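Local structure of Two-component system sensor histidine kinase (Bacteroides thetaiotaomicron, 3OTT) at residues 672-678 with 710-716; 690-696 with 723-729; 488-492 with 518-522; 533-538 with 558-564. The protein is probably a membrane-spanning sensor histidine kinase and transcription regulator, whose extracellular part, made of beta-propellers and a beta-sandwich, apparently senses saccharides. All blocks are in the same frame, centred on the assembly; numbering follows the deposited sequence.

Contact 1: 672-678 with 710-716; sequences NNLSFEL and NRITYSN
Glu677 and Arg711 face each other in a non-hydrogen-bonded pair of antiparallel strands, and their charged ends meet in a salt bridge of 2.9 Å between Arg711 NH2 and Glu677 OE2. The carboxylate and guanidinium planes are turned 42° apart and the oxygen is tilted out of the guanidinium plane, so one NH2 does the gripping instead of a two-pronged fork. Arg711 leaves its strand with CG anti to the backbone N (chi1 170°), which brings CD beside Ser675, and a bend at chi3 then turns the guanidinium toward Glu677. Next along, Asn710 ND2 donates to Leu678 O at 3.0 Å, with the acceptor in the plane of the amide. Asn710 ND2 also gives a 2.9 Å bond to a water, which donates to Glu677 OE1, so the two carboxylate oxygens have different partners.

Strand 711-714 lies at the edge of a four-stranded antiparallel sheet, one wall of the C-terminal beta-sandwich, with strand 674-679 as its inner neighbour. Paired backbone bonds join Phe676 to Ile712 and Leu674 to Tyr714; beyond the strand ends, Asn673 OD1 takes the Asn716 N-H at 2.8 Å from a donor well above its carbonyl plane. On the face bearing Phe676, Leu678 CD2 meets Ile712 CD1 at 3.7 Å, the two side chains crossing at about a right angle.

In the second shell, Tyr642 bonds Glu677 OE2 through its hydroxyl and offers its ring to Arg711 in a cation-pi contact. Tyr714 OH is bonded to Asp699, while Phe676 packs on Leu724 of the facing sheet.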
# COMPACT_ATOMS: atom_id res chain seq x y z
N ASN B 672 20.31 -29.55 33.69
CA ASN B 672 19.30 -30.52 33.25
C ASN B 672 17.98 -30.43 34.03
O ASN B 672 17.13 -31.34 33.94
CB ASN B 672 19.89 -31.96 33.33
CG ASN B 672 20.31 -32.33 34.74
OD1 ASN B 672 20.68 -31.47 35.51
ND2 ASN B 672 20.22 -33.58 35.07
N ASN B 673 17.83 -29.37 34.81
CA ASN B 673 16.58 -29.10 35.51
C ASN B 673 16.05 -27.78 34.96
O ASN B 673 16.52 -26.71 35.30
CB ASN B 673 16.80 -29.11 37.03
CG ASN B 673 17.20 -30.53 37.56
OD1 ASN B 673 16.35 -31.38 37.78
ND2 ASN B 673 18.51 -30.76 37.75
N LEU B 674 15.09 -27.90 34.04
CA LEU B 674 14.69 -26.85 33.11
C LEU B 674 13.24 -26.40 33.25
O LEU B 674 12.33 -27.23 33.49
CB LEU B 674 14.89 -27.34 31.68
CG LEU B 674 16.24 -27.94 31.31
CD1 LEU B 674 16.20 -28.24 29.87
CD2 LEU B 674 17.41 -26.97 31.65
N SER B 675 13.02 -25.09 33.15
CA SER B 675 11.66 -24.55 33.03
C SER B 675 11.58 -23.58 31.89
O SER B 675 12.56 -22.98 31.52
CB SER B 675 11.14 -23.89 34.30
OG SER B 675 10.92 -24.85 35.27
N PHE B 676 10.39 -23.45 31.35
CA PHE B 676 10.11 -22.71 30.14
C PHE B 676 8.80 -22.02 30.45
O PHE B 676 7.85 -22.70 30.90
CB PHE B 676 9.89 -23.69 28.96
CG PHE B 676 11.10 -24.54 28.62
CD1 PHE B 676 11.27 -25.80 29.18
CD2 PHE B 676 12.09 -24.06 27.79
CE1 PHE B 676 12.45 -26.61 28.88
CE2 PHE B 676 13.22 -24.86 27.48
CZ PHE B 676 13.39 -26.14 28.06
N GLU B 677 8.74 -20.70 30.23
CA GLU B 677 7.46 -20.00 30.17
C GLU B 677 7.11 -19.78 28.73
O GLU B 677 7.98 -19.52 27.92
CB GLU B 677 7.50 -18.66 30.90
CG GLU B 677 7.60 -18.86 32.39
CD GLU B 677 7.82 -17.58 33.14
OE1 GLU B 677 7.82 -16.49 32.52
OE2 GLU B 677 8.02 -17.68 34.38
N LEU B 678 5.83 -19.83 28.43
CA LEU B 678 5.33 -19.75 27.06
C LEU B 678 4.26 -18.65 27.02
O LEU B 678 3.60 -18.39 28.03
CB LEU B 678 4.73 -21.12 26.64
CG LEU B 678 3.43 -21.55 27.34
CD1 LEU B 678 2.17 -21.07 26.58
CD2 LEU B 678 3.38 -23.03 27.48
N ASN B 710 1.50 -21.06 32.72
CA ASN B 710 2.16 -21.05 31.43
C ASN B 710 3.59 -21.52 31.58
O ASN B 710 4.42 -21.19 30.74
CB ASN B 710 2.18 -19.67 30.80
CG ASN B 710 3.01 -18.72 31.59
OD1 ASN B 710 2.94 -18.73 32.79
ND2 ASN B 710 3.80 -17.87 30.93
N ARG B 711 3.90 -22.23 32.65
CA ARG B 711 5.26 -22.71 32.88
C ARG B 711 5.39 -24.26 32.75
O ARG B 711 4.65 -24.99 33.31
CB ARG B 711 5.82 -22.22 34.23
CG ARG B 711 7.12 -22.92 34.56
CD ARG B 711 7.70 -22.55 35.87
NE ARG B 711 7.79 -21.10 35.97
CZ ARG B 711 8.67 -20.48 36.74
NH1 ARG B 711 9.56 -21.20 37.41
NH2 ARG B 711 8.66 -19.15 36.80
N ILE B 712 6.38 -24.70 32.03
CA ILE B 712 6.59 -26.10 31.74
C ILE B 712 7.91 -26.53 32.39
O ILE B 712 8.92 -25.91 32.16
CB ILE B 712 6.66 -26.33 30.24
CG1 ILE B 712 5.26 -26.13 29.61
CG2 ILE B 712 7.26 -27.76 29.89
CD1 ILE B 712 5.30 -26.16 28.05
N THR B 713 7.87 -27.58 33.23
CA THR B 713 9.05 -27.96 33.98
C THR B 713 9.43 -29.45 33.79
O THR B 713 8.58 -30.35 33.91
CB THR B 713 8.93 -27.54 35.49
OG1 THR B 713 10.18 -27.79 36.19
CG2 THR B 713 7.84 -28.35 36.21
N TYR B 714 10.70 -29.70 33.50
CA TYR B 714 11.23 -31.07 33.48
C TYR B 714 12.41 -31.14 34.40
O TYR B 714 13.20 -30.24 34.43
CB TYR B 714 11.71 -31.41 32.07
CG TYR B 714 10.59 -31.81 31.20
CD1 TYR B 714 9.99 -30.86 30.36
CD2 TYR B 714 10.07 -33.11 31.22
CE1 TYR B 714 8.92 -31.16 29.57
CE2 TYR B 714 8.95 -33.44 30.38
CZ TYR B 714 8.39 -32.44 29.57
OH TYR B 714 7.32 -32.67 28.72
N SER B 715 12.52 -32.22 35.16
CA SER B 715 13.69 -32.39 36.07
C SER B 715 14.53 -33.65 35.73
O SER B 715 14.05 -34.56 35.04
CB SER B 715 13.19 -32.42 37.50
OG SER B 715 12.45 -33.61 37.67
N ASN B 716 15.80 -33.66 36.17
CA ASN B 716 16.71 -34.79 35.99
C ASN B 716 16.81 -35.35 34.58
O ASN B 716 16.78 -36.58 34.40
CB ASN B 716 16.30 -35.96 36.89
CG ASN B 716 16.06 -35.56 38.29
OD1 ASN B 716 14.98 -35.81 38.83
ND2 ASN B 716 17.07 -34.95 38.92
O HOH W 1 5.43 -15.58 31.73

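Contact 2: 690-696 with 723-729; sequences KFVYRLE and QLIISKL
The second wall of the C-terminal beta-sandwich, in the Y_Y_Y domain, contains this antiparallel pair, strand 691-696 beside strand 720-728. Hydrogen-bonded pairs at Val692-Ser727, Arg694-Ile725 and Glu696-Gln723 form the ladder, and Leu729 N extends it with a 2.6 Å bond to Lys690 O. Tyr693, Leu695, Leu724 and Ile726 turn toward the other sheet, where Tyr693 packs on Ile712 and Ile726 on Leu678. A trans first torsion (chi1 -178°) lets Leu695 lay CD1 alongside the neighbouring strand, 3.6 Å from Gln723 O and 4.1 Å from Leu724 CB. On the reverse face, Arg694 and Ile725 run side by side in the same direction, Arg694 CG lying 4.1 Å from Ile725 CB, and Ile725 CD1 touches Glu696 CG at 3.9 Å. Farther along, Val692 CG1 and Leu729 CD1 meet at 3.8 Å with their side chains crossing nearly at right angles. Trp702 takes the Arg694 guanidinium in a cation-pi contact. The bond from Arg694 NE to Glu696 OE2, 3.4 Å long, is weak and stays within one strand, so cohesion between the two strands rests on backbone bonds and apolar contact, not on charge.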
# COMPACT_ATOMS: atom_id res chain seq x y z
N LYS B 690 -5.71 -22.53 26.45
CA LYS B 690 -5.23 -23.75 27.09
C LYS B 690 -4.20 -24.43 26.21
O LYS B 690 -4.35 -24.48 24.99
CB LYS B 690 -6.42 -24.68 27.35
CG LYS B 690 -7.24 -24.26 28.56
CD LYS B 690 -8.63 -24.91 28.60
CE LYS B 690 -9.37 -24.46 29.89
NZ LYS B 690 -10.82 -24.89 29.98
N PHE B 691 -3.12 -24.93 26.82
CA PHE B 691 -2.00 -25.51 26.07
C PHE B 691 -1.69 -26.99 26.42
O PHE B 691 -1.99 -27.46 27.51
CB PHE B 691 -0.74 -24.60 26.19
CG PHE B 691 -0.97 -23.16 25.62
CD1 PHE B 691 -0.76 -22.90 24.29
CD2 PHE B 691 -1.50 -22.15 26.42
CE1 PHE B 691 -1.04 -21.63 23.75
CE2 PHE B 691 -1.79 -20.86 25.89
CZ PHE B 691 -1.55 -20.59 24.59
N VAL B 692 -1.15 -27.71 25.47
CA VAL B 692 -0.66 -29.05 25.69
C VAL B 692 0.81 -29.03 25.31
O VAL B 692 1.27 -28.17 24.54
CB VAL B 692 -1.43 -30.13 24.85
CG1 VAL B 692 -2.78 -30.49 25.51
CG2 VAL B 692 -1.65 -29.69 23.43
N TYR B 693 1.58 -29.94 25.91
CA TYR B 693 3.01 -30.03 25.65
C TYR B 693 3.47 -31.44 25.79
O TYR B 693 2.86 -32.25 26.51
CB TYR B 693 3.80 -29.11 26.59
CG TYR B 693 3.83 -29.52 28.05
CD1 TYR B 693 2.79 -29.17 28.91
CD2 TYR B 693 4.90 -30.22 28.57
CE1 TYR B 693 2.81 -29.53 30.26
CE2 TYR B 693 4.94 -30.62 29.93
CZ TYR B 693 3.90 -30.27 30.76
OH TYR B 693 3.94 -30.64 32.07
N ARG B 694 4.60 -31.74 25.14
CA ARG B 694 5.24 -33.04 25.29
C ARG B 694 6.72 -32.89 24.99
O ARG B 694 7.11 -32.02 24.19
CB ARG B 694 4.61 -34.07 24.35
CG ARG B 694 4.76 -33.74 22.89
CD ARG B 694 3.75 -34.51 22.05
NE ARG B 694 4.09 -35.94 21.96
CZ ARG B 694 3.19 -36.90 21.81
NH1 ARG B 694 1.89 -36.62 21.74
NH2 ARG B 694 3.58 -38.16 21.74
N LEU B 695 7.56 -33.71 25.63
CA LEU B 695 8.96 -33.68 25.32
C LEU B 695 9.39 -34.97 24.59
O LEU B 695 9.54 -35.99 25.23
CB LEU B 695 9.80 -33.42 26.61
CG LEU B 695 11.33 -33.30 26.47
CD1 LEU B 695 11.66 -32.09 25.64
CD2 LEU B 695 12.09 -33.27 27.81
N GLU B 696 9.58 -34.90 23.28
CA GLU B 696 10.06 -36.04 22.51
C GLU B 696 11.38 -36.55 23.04
O GLU B 696 12.31 -35.78 23.22
CB GLU B 696 10.19 -35.73 21.01
CG GLU B 696 8.87 -35.76 20.23
CD GLU B 696 8.17 -37.14 20.29
OE1 GLU B 696 8.87 -38.20 20.16
OE2 GLU B 696 6.93 -37.14 20.48
N GLN B 723 13.03 -32.86 22.07
CA GLN B 723 12.35 -31.82 21.28
C GLN B 723 11.09 -31.49 22.07
O GLN B 723 10.27 -32.37 22.29
CB GLN B 723 12.01 -32.34 19.87
CG GLN B 723 11.28 -31.36 19.01
CD GLN B 723 10.91 -31.91 17.64
OE1 GLN B 723 9.98 -32.71 17.52
NE2 GLN B 723 11.61 -31.45 16.59
N LEU B 724 10.96 -30.23 22.51
CA LEU B 724 9.78 -29.78 23.20
C LEU B 724 8.74 -29.31 22.18
O LEU B 724 9.01 -28.42 21.35
CB LEU B 724 10.17 -28.58 24.01
CG LEU B 724 9.60 -28.23 25.35
CD1 LEU B 724 9.58 -26.71 25.50
CD2 LEU B 724 8.28 -28.92 25.74
N ILE B 725 7.55 -29.87 22.26
CA ILE B 725 6.50 -29.46 21.36
C ILE B 725 5.36 -28.84 22.17
O ILE B 725 4.86 -29.45 23.12
CB ILE B 725 6.02 -30.64 20.50
CG1 ILE B 725 7.21 -31.22 19.70
CG2 ILE B 725 4.85 -30.24 19.58
CD1 ILE B 725 6.91 -32.63 19.05
N ILE B 726 4.99 -27.61 21.83
CA ILE B 726 3.96 -26.92 22.57
C ILE B 726 2.84 -26.55 21.63
O ILE B 726 3.10 -26.09 20.53
CB ILE B 726 4.52 -25.66 23.26
CG1 ILE B 726 5.67 -26.05 24.20
CG2 ILE B 726 3.42 -24.94 24.03
CD1 ILE B 726 6.49 -24.84 24.67
N SER B 727 1.58 -26.76 22.01
CA SER B 727 0.47 -26.45 21.07
C SER B 727 -0.75 -25.96 21.81
O SER B 727 -1.01 -26.39 22.91
CB SER B 727 0.14 -27.69 20.20
OG SER B 727 -0.81 -27.36 19.20
N LYS B 728 -1.50 -25.05 21.20
CA LYS B 728 -2.76 -24.58 21.75
C LYS B 728 -3.76 -25.71 21.71
O LYS B 728 -3.84 -26.39 20.71
CB LYS B 728 -3.34 -23.44 20.89
CG LYS B 728 -4.43 -22.61 21.65
CD LYS B 728 -5.55 -22.03 20.77
CE LYS B 728 -5.04 -21.08 19.70
NZ LYS B 728 -6.06 -20.05 19.30
N LEU B 729 -4.53 -25.87 22.78
CA LEU B 729 -5.68 -26.79 22.80
C LEU B 729 -6.86 -26.16 22.04
O LEU B 729 -7.39 -25.12 22.42
CB LEU B 729 -6.06 -27.16 24.24
CG LEU B 729 -6.94 -28.38 24.50
CD1 LEU B 729 -6.23 -29.71 24.12
CD2 LEU B 729 -7.41 -28.40 25.97

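Contact 3: 488-492 with 518-522; sequences LLYNN and SPNYL
Neighbouring blades of the second beta-propeller meet here: 488-492 ends the second strand of one blade and enters its turn, whereas 518-522 leads into the first strand of the next. Leu488 carries the apolar part. Its chi1 of -178° swings the side chain away from its own amide nitrogen and sends Leu488 CD2 across the blade boundary to Pro519 CB at 3.6 Å. Nearer the backbone, Leu488 CB lies 3.9 Å from Leu522 CB, the two leucine side chains running antiparallel alongside each other. The polar part lies at the turn. Ser518 OG donates to Asn492 O at 2.9 Å, approaching in the carbonyl plane. A water gathers three main-chain groups from both sides: it accepts from Asn492 N at 2.9 Å and donates to Pro519 O, also at 2.9 Å, and to Leu489 O. It thereby joins the turn to the incoming strand where no direct backbone pairing links them. Asn492 is held from its own blade too, since its OD1 accepts from Lys507. Tyr490, on the same turn, packs on Ser130 of the second subunit. Beyond Pro519, Asn520 and Tyr521 both face Gly533 in a classic beta bulge. Such packing of one sheet against the inner strand of the next is typical of beta-propeller blades.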
# COMPACT_ATOMS: atom_id res chain seq x y z
N LEU B 488 -34.67 -17.87 -9.17
CA LEU B 488 -34.92 -16.49 -8.77
C LEU B 488 -34.68 -15.56 -9.99
O LEU B 488 -33.58 -15.57 -10.57
CB LEU B 488 -34.02 -16.18 -7.58
CG LEU B 488 -34.06 -14.81 -6.85
CD1 LEU B 488 -33.59 -13.74 -7.80
CD2 LEU B 488 -35.46 -14.38 -6.25
N LEU B 489 -35.72 -14.83 -10.43
CA LEU B 489 -35.62 -13.83 -11.51
C LEU B 489 -35.53 -12.40 -10.98
O LEU B 489 -36.04 -12.11 -9.94
CB LEU B 489 -36.78 -13.96 -12.54
CG LEU B 489 -36.92 -15.40 -13.09
CD1 LEU B 489 -37.87 -16.25 -12.20
CD2 LEU B 489 -37.33 -15.45 -14.50
N TYR B 490 -34.87 -11.51 -11.71
CA TYR B 490 -34.69 -10.12 -11.27
C TYR B 490 -36.05 -9.39 -11.38
O TYR B 490 -36.74 -9.47 -12.42
CB TYR B 490 -33.60 -9.46 -12.12
CG TYR B 490 -33.40 -7.96 -11.88
CD1 TYR B 490 -32.72 -7.49 -10.73
CD2 TYR B 490 -33.87 -6.99 -12.81
CE1 TYR B 490 -32.52 -6.11 -10.50
CE2 TYR B 490 -33.67 -5.58 -12.58
CZ TYR B 490 -32.98 -5.17 -11.42
OH TYR B 490 -32.77 -3.81 -11.17
N ASN B 491 -36.43 -8.70 -10.31
CA ASN B 491 -37.67 -7.85 -10.30
C ASN B 491 -38.88 -8.45 -11.04
O ASN B 491 -39.39 -7.92 -12.02
CB ASN B 491 -37.40 -6.37 -10.72
CG ASN B 491 -38.55 -5.41 -10.28
OD1 ASN B 491 -39.08 -5.51 -9.16
ND2 ASN B 491 -38.95 -4.49 -11.19
N ASN B 492 -39.32 -9.60 -10.53
CA ASN B 492 -40.37 -10.44 -11.11
C ASN B 492 -41.38 -10.78 -10.00
O ASN B 492 -41.30 -10.22 -8.90
CB ASN B 492 -39.74 -11.73 -11.65
CG ASN B 492 -40.54 -12.36 -12.81
OD1 ASN B 492 -41.59 -12.97 -12.61
ND2 ASN B 492 -40.03 -12.20 -14.02
N SER B 518 -41.57 -8.38 -3.98
CA SER B 518 -40.82 -8.98 -5.08
C SER B 518 -39.49 -9.57 -4.56
O SER B 518 -38.74 -8.89 -3.89
CB SER B 518 -40.57 -7.95 -6.17
OG SER B 518 -39.73 -8.49 -7.16
N PRO B 519 -39.23 -10.85 -4.84
CA PRO B 519 -38.08 -11.56 -4.24
C PRO B 519 -36.77 -11.12 -4.84
O PRO B 519 -36.73 -10.77 -6.00
CB PRO B 519 -38.32 -13.05 -4.60
CG PRO B 519 -39.35 -13.07 -5.69
CD PRO B 519 -40.02 -11.71 -5.77
N ASN B 520 -35.70 -11.17 -4.06
CA ASN B 520 -34.40 -10.87 -4.61
C ASN B 520 -33.30 -11.75 -4.01
O ASN B 520 -32.15 -11.47 -4.22
CB ASN B 520 -34.05 -9.38 -4.42
CG ASN B 520 -33.63 -9.07 -2.99
OD1 ASN B 520 -34.31 -9.49 -2.04
ND2 ASN B 520 -32.48 -8.38 -2.82
N TYR B 521 -33.65 -12.81 -3.31
CA TYR B 521 -32.66 -13.71 -2.79
C TYR B 521 -33.24 -15.08 -2.59
O TYR B 521 -34.37 -15.23 -2.12
CB TYR B 521 -32.05 -13.25 -1.44
CG TYR B 521 -30.61 -13.70 -1.32
CD1 TYR B 521 -30.29 -14.97 -0.83
CD2 TYR B 521 -29.54 -12.86 -1.72
CE1 TYR B 521 -28.93 -15.41 -0.77
CE2 TYR B 521 -28.22 -13.28 -1.64
CZ TYR B 521 -27.90 -14.55 -1.17
OH TYR B 521 -26.55 -14.96 -1.08
N LEU B 522 -32.42 -16.09 -2.87
CA LEU B 522 -32.88 -17.47 -2.76
C LEU B 522 -31.79 -18.43 -2.26
O LEU B 522 -30.65 -18.29 -2.62
CB LEU B 522 -33.43 -17.92 -4.10
CG LEU B 522 -34.32 -19.13 -4.43
CD1 LEU B 522 -33.56 -20.12 -5.19
CD2 LEU B 522 -35.19 -19.77 -3.34
O HOH W 2 -37.93 -11.22 -8.63

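Contact 4: 533-538 with 558-564; sequences GFHGGV and NNEILSM
Ile561 pushes a methyl group against the backbone of a tight hairpin: its CD1 lies 3.4 Å from Phe534 O, 3.6 Å from Gly537 O and 3.7 Å from Gly533 CA. Ile561 CG1 stands opposite the carbonyl carbon (chi1 -66°), and CD1, extended beyond it, carries the methyl there. The fit depends on the bare glycine backbone, for Gly533 presents no side chain to the space filled by Ile561 CD1 and Met564 SD. The hairpin is a type II turn from Phe534 to Gly537, closed by backbone bonds in both directions between those two residues, with Gly536 at positive phi (71°) in its third position.

At the turn's corner His535 lies alongside Glu560. Glu560 CA stands over one face of the imidazole in a CH-pi contact, 4.3 Å from the His535 ring centroid and 20° off its normal, and Glu560 CG approaches His535 NE2 to 3.3 Å. The carboxylate itself stops short: Glu560 OE2 stays 4.6 Å from His535 NE2, near enough that it might favour a protonated ring. Gly536 N gives a weak bond of 3.1 Å to Asn559 O. Deeper in, Val538 CG1 meets Met564 CE at 4.0 Å.

Glu560 also packs on Lys132 of the second subunit. A hairpin between the second and third strands of one blade, resting on the inner strand of the next, is characteristic of the beta-propeller fold.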
# COMPACT_ATOMS: atom_id res chain seq x y z
N GLY B 533 -35.77 -14.21 0.01
CA GLY B 533 -35.59 -12.92 0.65
C GLY B 533 -36.32 -11.91 -0.18
O GLY B 533 -36.32 -11.99 -1.43
N PHE B 534 -36.99 -11.01 0.51
CA PHE B 534 -37.58 -9.84 -0.09
C PHE B 534 -37.39 -8.64 0.85
O PHE B 534 -36.85 -8.77 1.99
CB PHE B 534 -39.08 -10.08 -0.40
CG PHE B 534 -39.89 -10.60 0.77
CD1 PHE B 534 -40.47 -9.73 1.69
CD2 PHE B 534 -40.13 -11.97 0.92
CE1 PHE B 534 -41.24 -10.20 2.76
CE2 PHE B 534 -40.93 -12.46 1.98
CZ PHE B 534 -41.46 -11.58 2.91
N HIS B 535 -37.85 -7.49 0.39
CA HIS B 535 -37.76 -6.26 1.17
C HIS B 535 -38.44 -6.39 2.51
O HIS B 535 -39.66 -6.39 2.58
CB HIS B 535 -38.28 -5.03 0.37
CG HIS B 535 -37.25 -4.47 -0.56
ND1 HIS B 535 -36.75 -5.19 -1.63
CD2 HIS B 535 -36.57 -3.30 -0.54
CE1 HIS B 535 -35.83 -4.47 -2.25
NE2 HIS B 535 -35.72 -3.31 -1.62
N GLY B 536 -37.62 -6.46 3.57
CA GLY B 536 -38.09 -6.46 4.94
C GLY B 536 -38.78 -7.72 5.42
O GLY B 536 -39.71 -7.65 6.24
N GLY B 537 -38.35 -8.86 4.91
CA GLY B 537 -38.84 -10.15 5.36
C GLY B 537 -38.30 -11.33 4.55
O GLY B 537 -37.57 -11.16 3.52
N VAL B 538 -38.58 -12.53 5.05
CA VAL B 538 -38.22 -13.74 4.32
C VAL B 538 -39.40 -14.70 4.32
O VAL B 538 -40.30 -14.58 5.11
CB VAL B 538 -36.97 -14.50 4.96
CG1 VAL B 538 -35.81 -13.58 5.17
CG2 VAL B 538 -37.36 -15.15 6.28
N ASN B 558 -39.35 -1.30 3.58
CA ASN B 558 -38.54 -1.27 2.36
C ASN B 558 -37.07 -1.22 2.80
O ASN B 558 -36.47 -0.13 2.88
CB ASN B 558 -38.96 -0.08 1.45
CG ASN B 558 -40.51 -0.08 1.12
OD1 ASN B 558 -41.04 -1.04 0.52
ND2 ASN B 558 -41.21 1.02 1.50
N ASN B 559 -36.55 -2.41 3.14
CA ASN B 559 -35.23 -2.61 3.77
C ASN B 559 -34.54 -3.78 3.08
O ASN B 559 -34.88 -4.93 3.30
CB ASN B 559 -35.40 -2.89 5.27
CG ASN B 559 -34.14 -3.45 5.91
OD1 ASN B 559 -33.03 -3.00 5.59
ND2 ASN B 559 -34.29 -4.42 6.82
N GLU B 560 -33.55 -3.48 2.25
CA GLU B 560 -33.02 -4.42 1.29
C GLU B 560 -32.14 -5.52 1.87
O GLU B 560 -31.28 -5.29 2.69
CB GLU B 560 -32.20 -3.68 0.26
CG GLU B 560 -32.82 -2.39 -0.33
CD GLU B 560 -31.84 -1.65 -1.26
OE1 GLU B 560 -30.77 -2.26 -1.60
OE2 GLU B 560 -32.13 -0.49 -1.65
N ILE B 561 -32.35 -6.72 1.39
CA ILE B 561 -31.51 -7.86 1.77
C ILE B 561 -30.30 -7.95 0.84
O ILE B 561 -30.46 -7.98 -0.38
CB ILE B 561 -32.31 -9.18 1.72
CG1 ILE B 561 -33.41 -9.17 2.80
CG2 ILE B 561 -31.40 -10.33 1.90
CD1 ILE B 561 -34.07 -10.49 3.02
N LEU B 562 -29.10 -7.96 1.43
CA LEU B 562 -27.85 -7.95 0.65
C LEU B 562 -27.27 -9.38 0.45
O LEU B 562 -26.76 -9.70 -0.62
CB LEU B 562 -26.81 -6.98 1.24
CG LEU B 562 -27.01 -5.44 1.45
CD1 LEU B 562 -25.71 -4.75 2.04
CD2 LEU B 562 -27.52 -4.66 0.19
N SER B 563 -27.38 -10.22 1.48
CA SER B 563 -26.86 -11.55 1.50
C SER B 563 -27.58 -12.37 2.56
O SER B 563 -28.02 -11.83 3.59
CB SER B 563 -25.36 -11.54 1.81
OG SER B 563 -24.79 -12.82 1.51
N MET B 564 -27.71 -13.67 2.34
CA MET B 564 -28.33 -14.59 3.34
C MET B 564 -27.52 -15.86 3.37
O MET B 564 -27.18 -16.39 2.31
CB MET B 564 -29.74 -15.00 2.92
CG MET B 564 -30.79 -13.92 3.04
SD MET B 564 -32.40 -14.41 2.39
CE MET B 564 -32.87 -15.72 3.45

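Overall arrangement
The four contacts form two local pairs in different domains. Contacts 1 and 2 occupy the two sheets of the C-terminal sandwich, with centres 12 Å apart, and the sheets pack face to face, Tyr714 OH lying 3.4 Å from Tyr693 CE2. Contacts 3 and 4 mark successive blade boundaries in the second propeller, 10 Å apart between centres; a probable hydrogen bond of 2.7 Å from Gly533 N to Tyr521 O connects them within one blade. The pairs are remote, the centres of contacts 1 and 3 being 63 Å apart. A bound hexatantalum dodecabromide cluster lies about 10 Å from the Lys728 side chain and about 14 Å from that of Leu678.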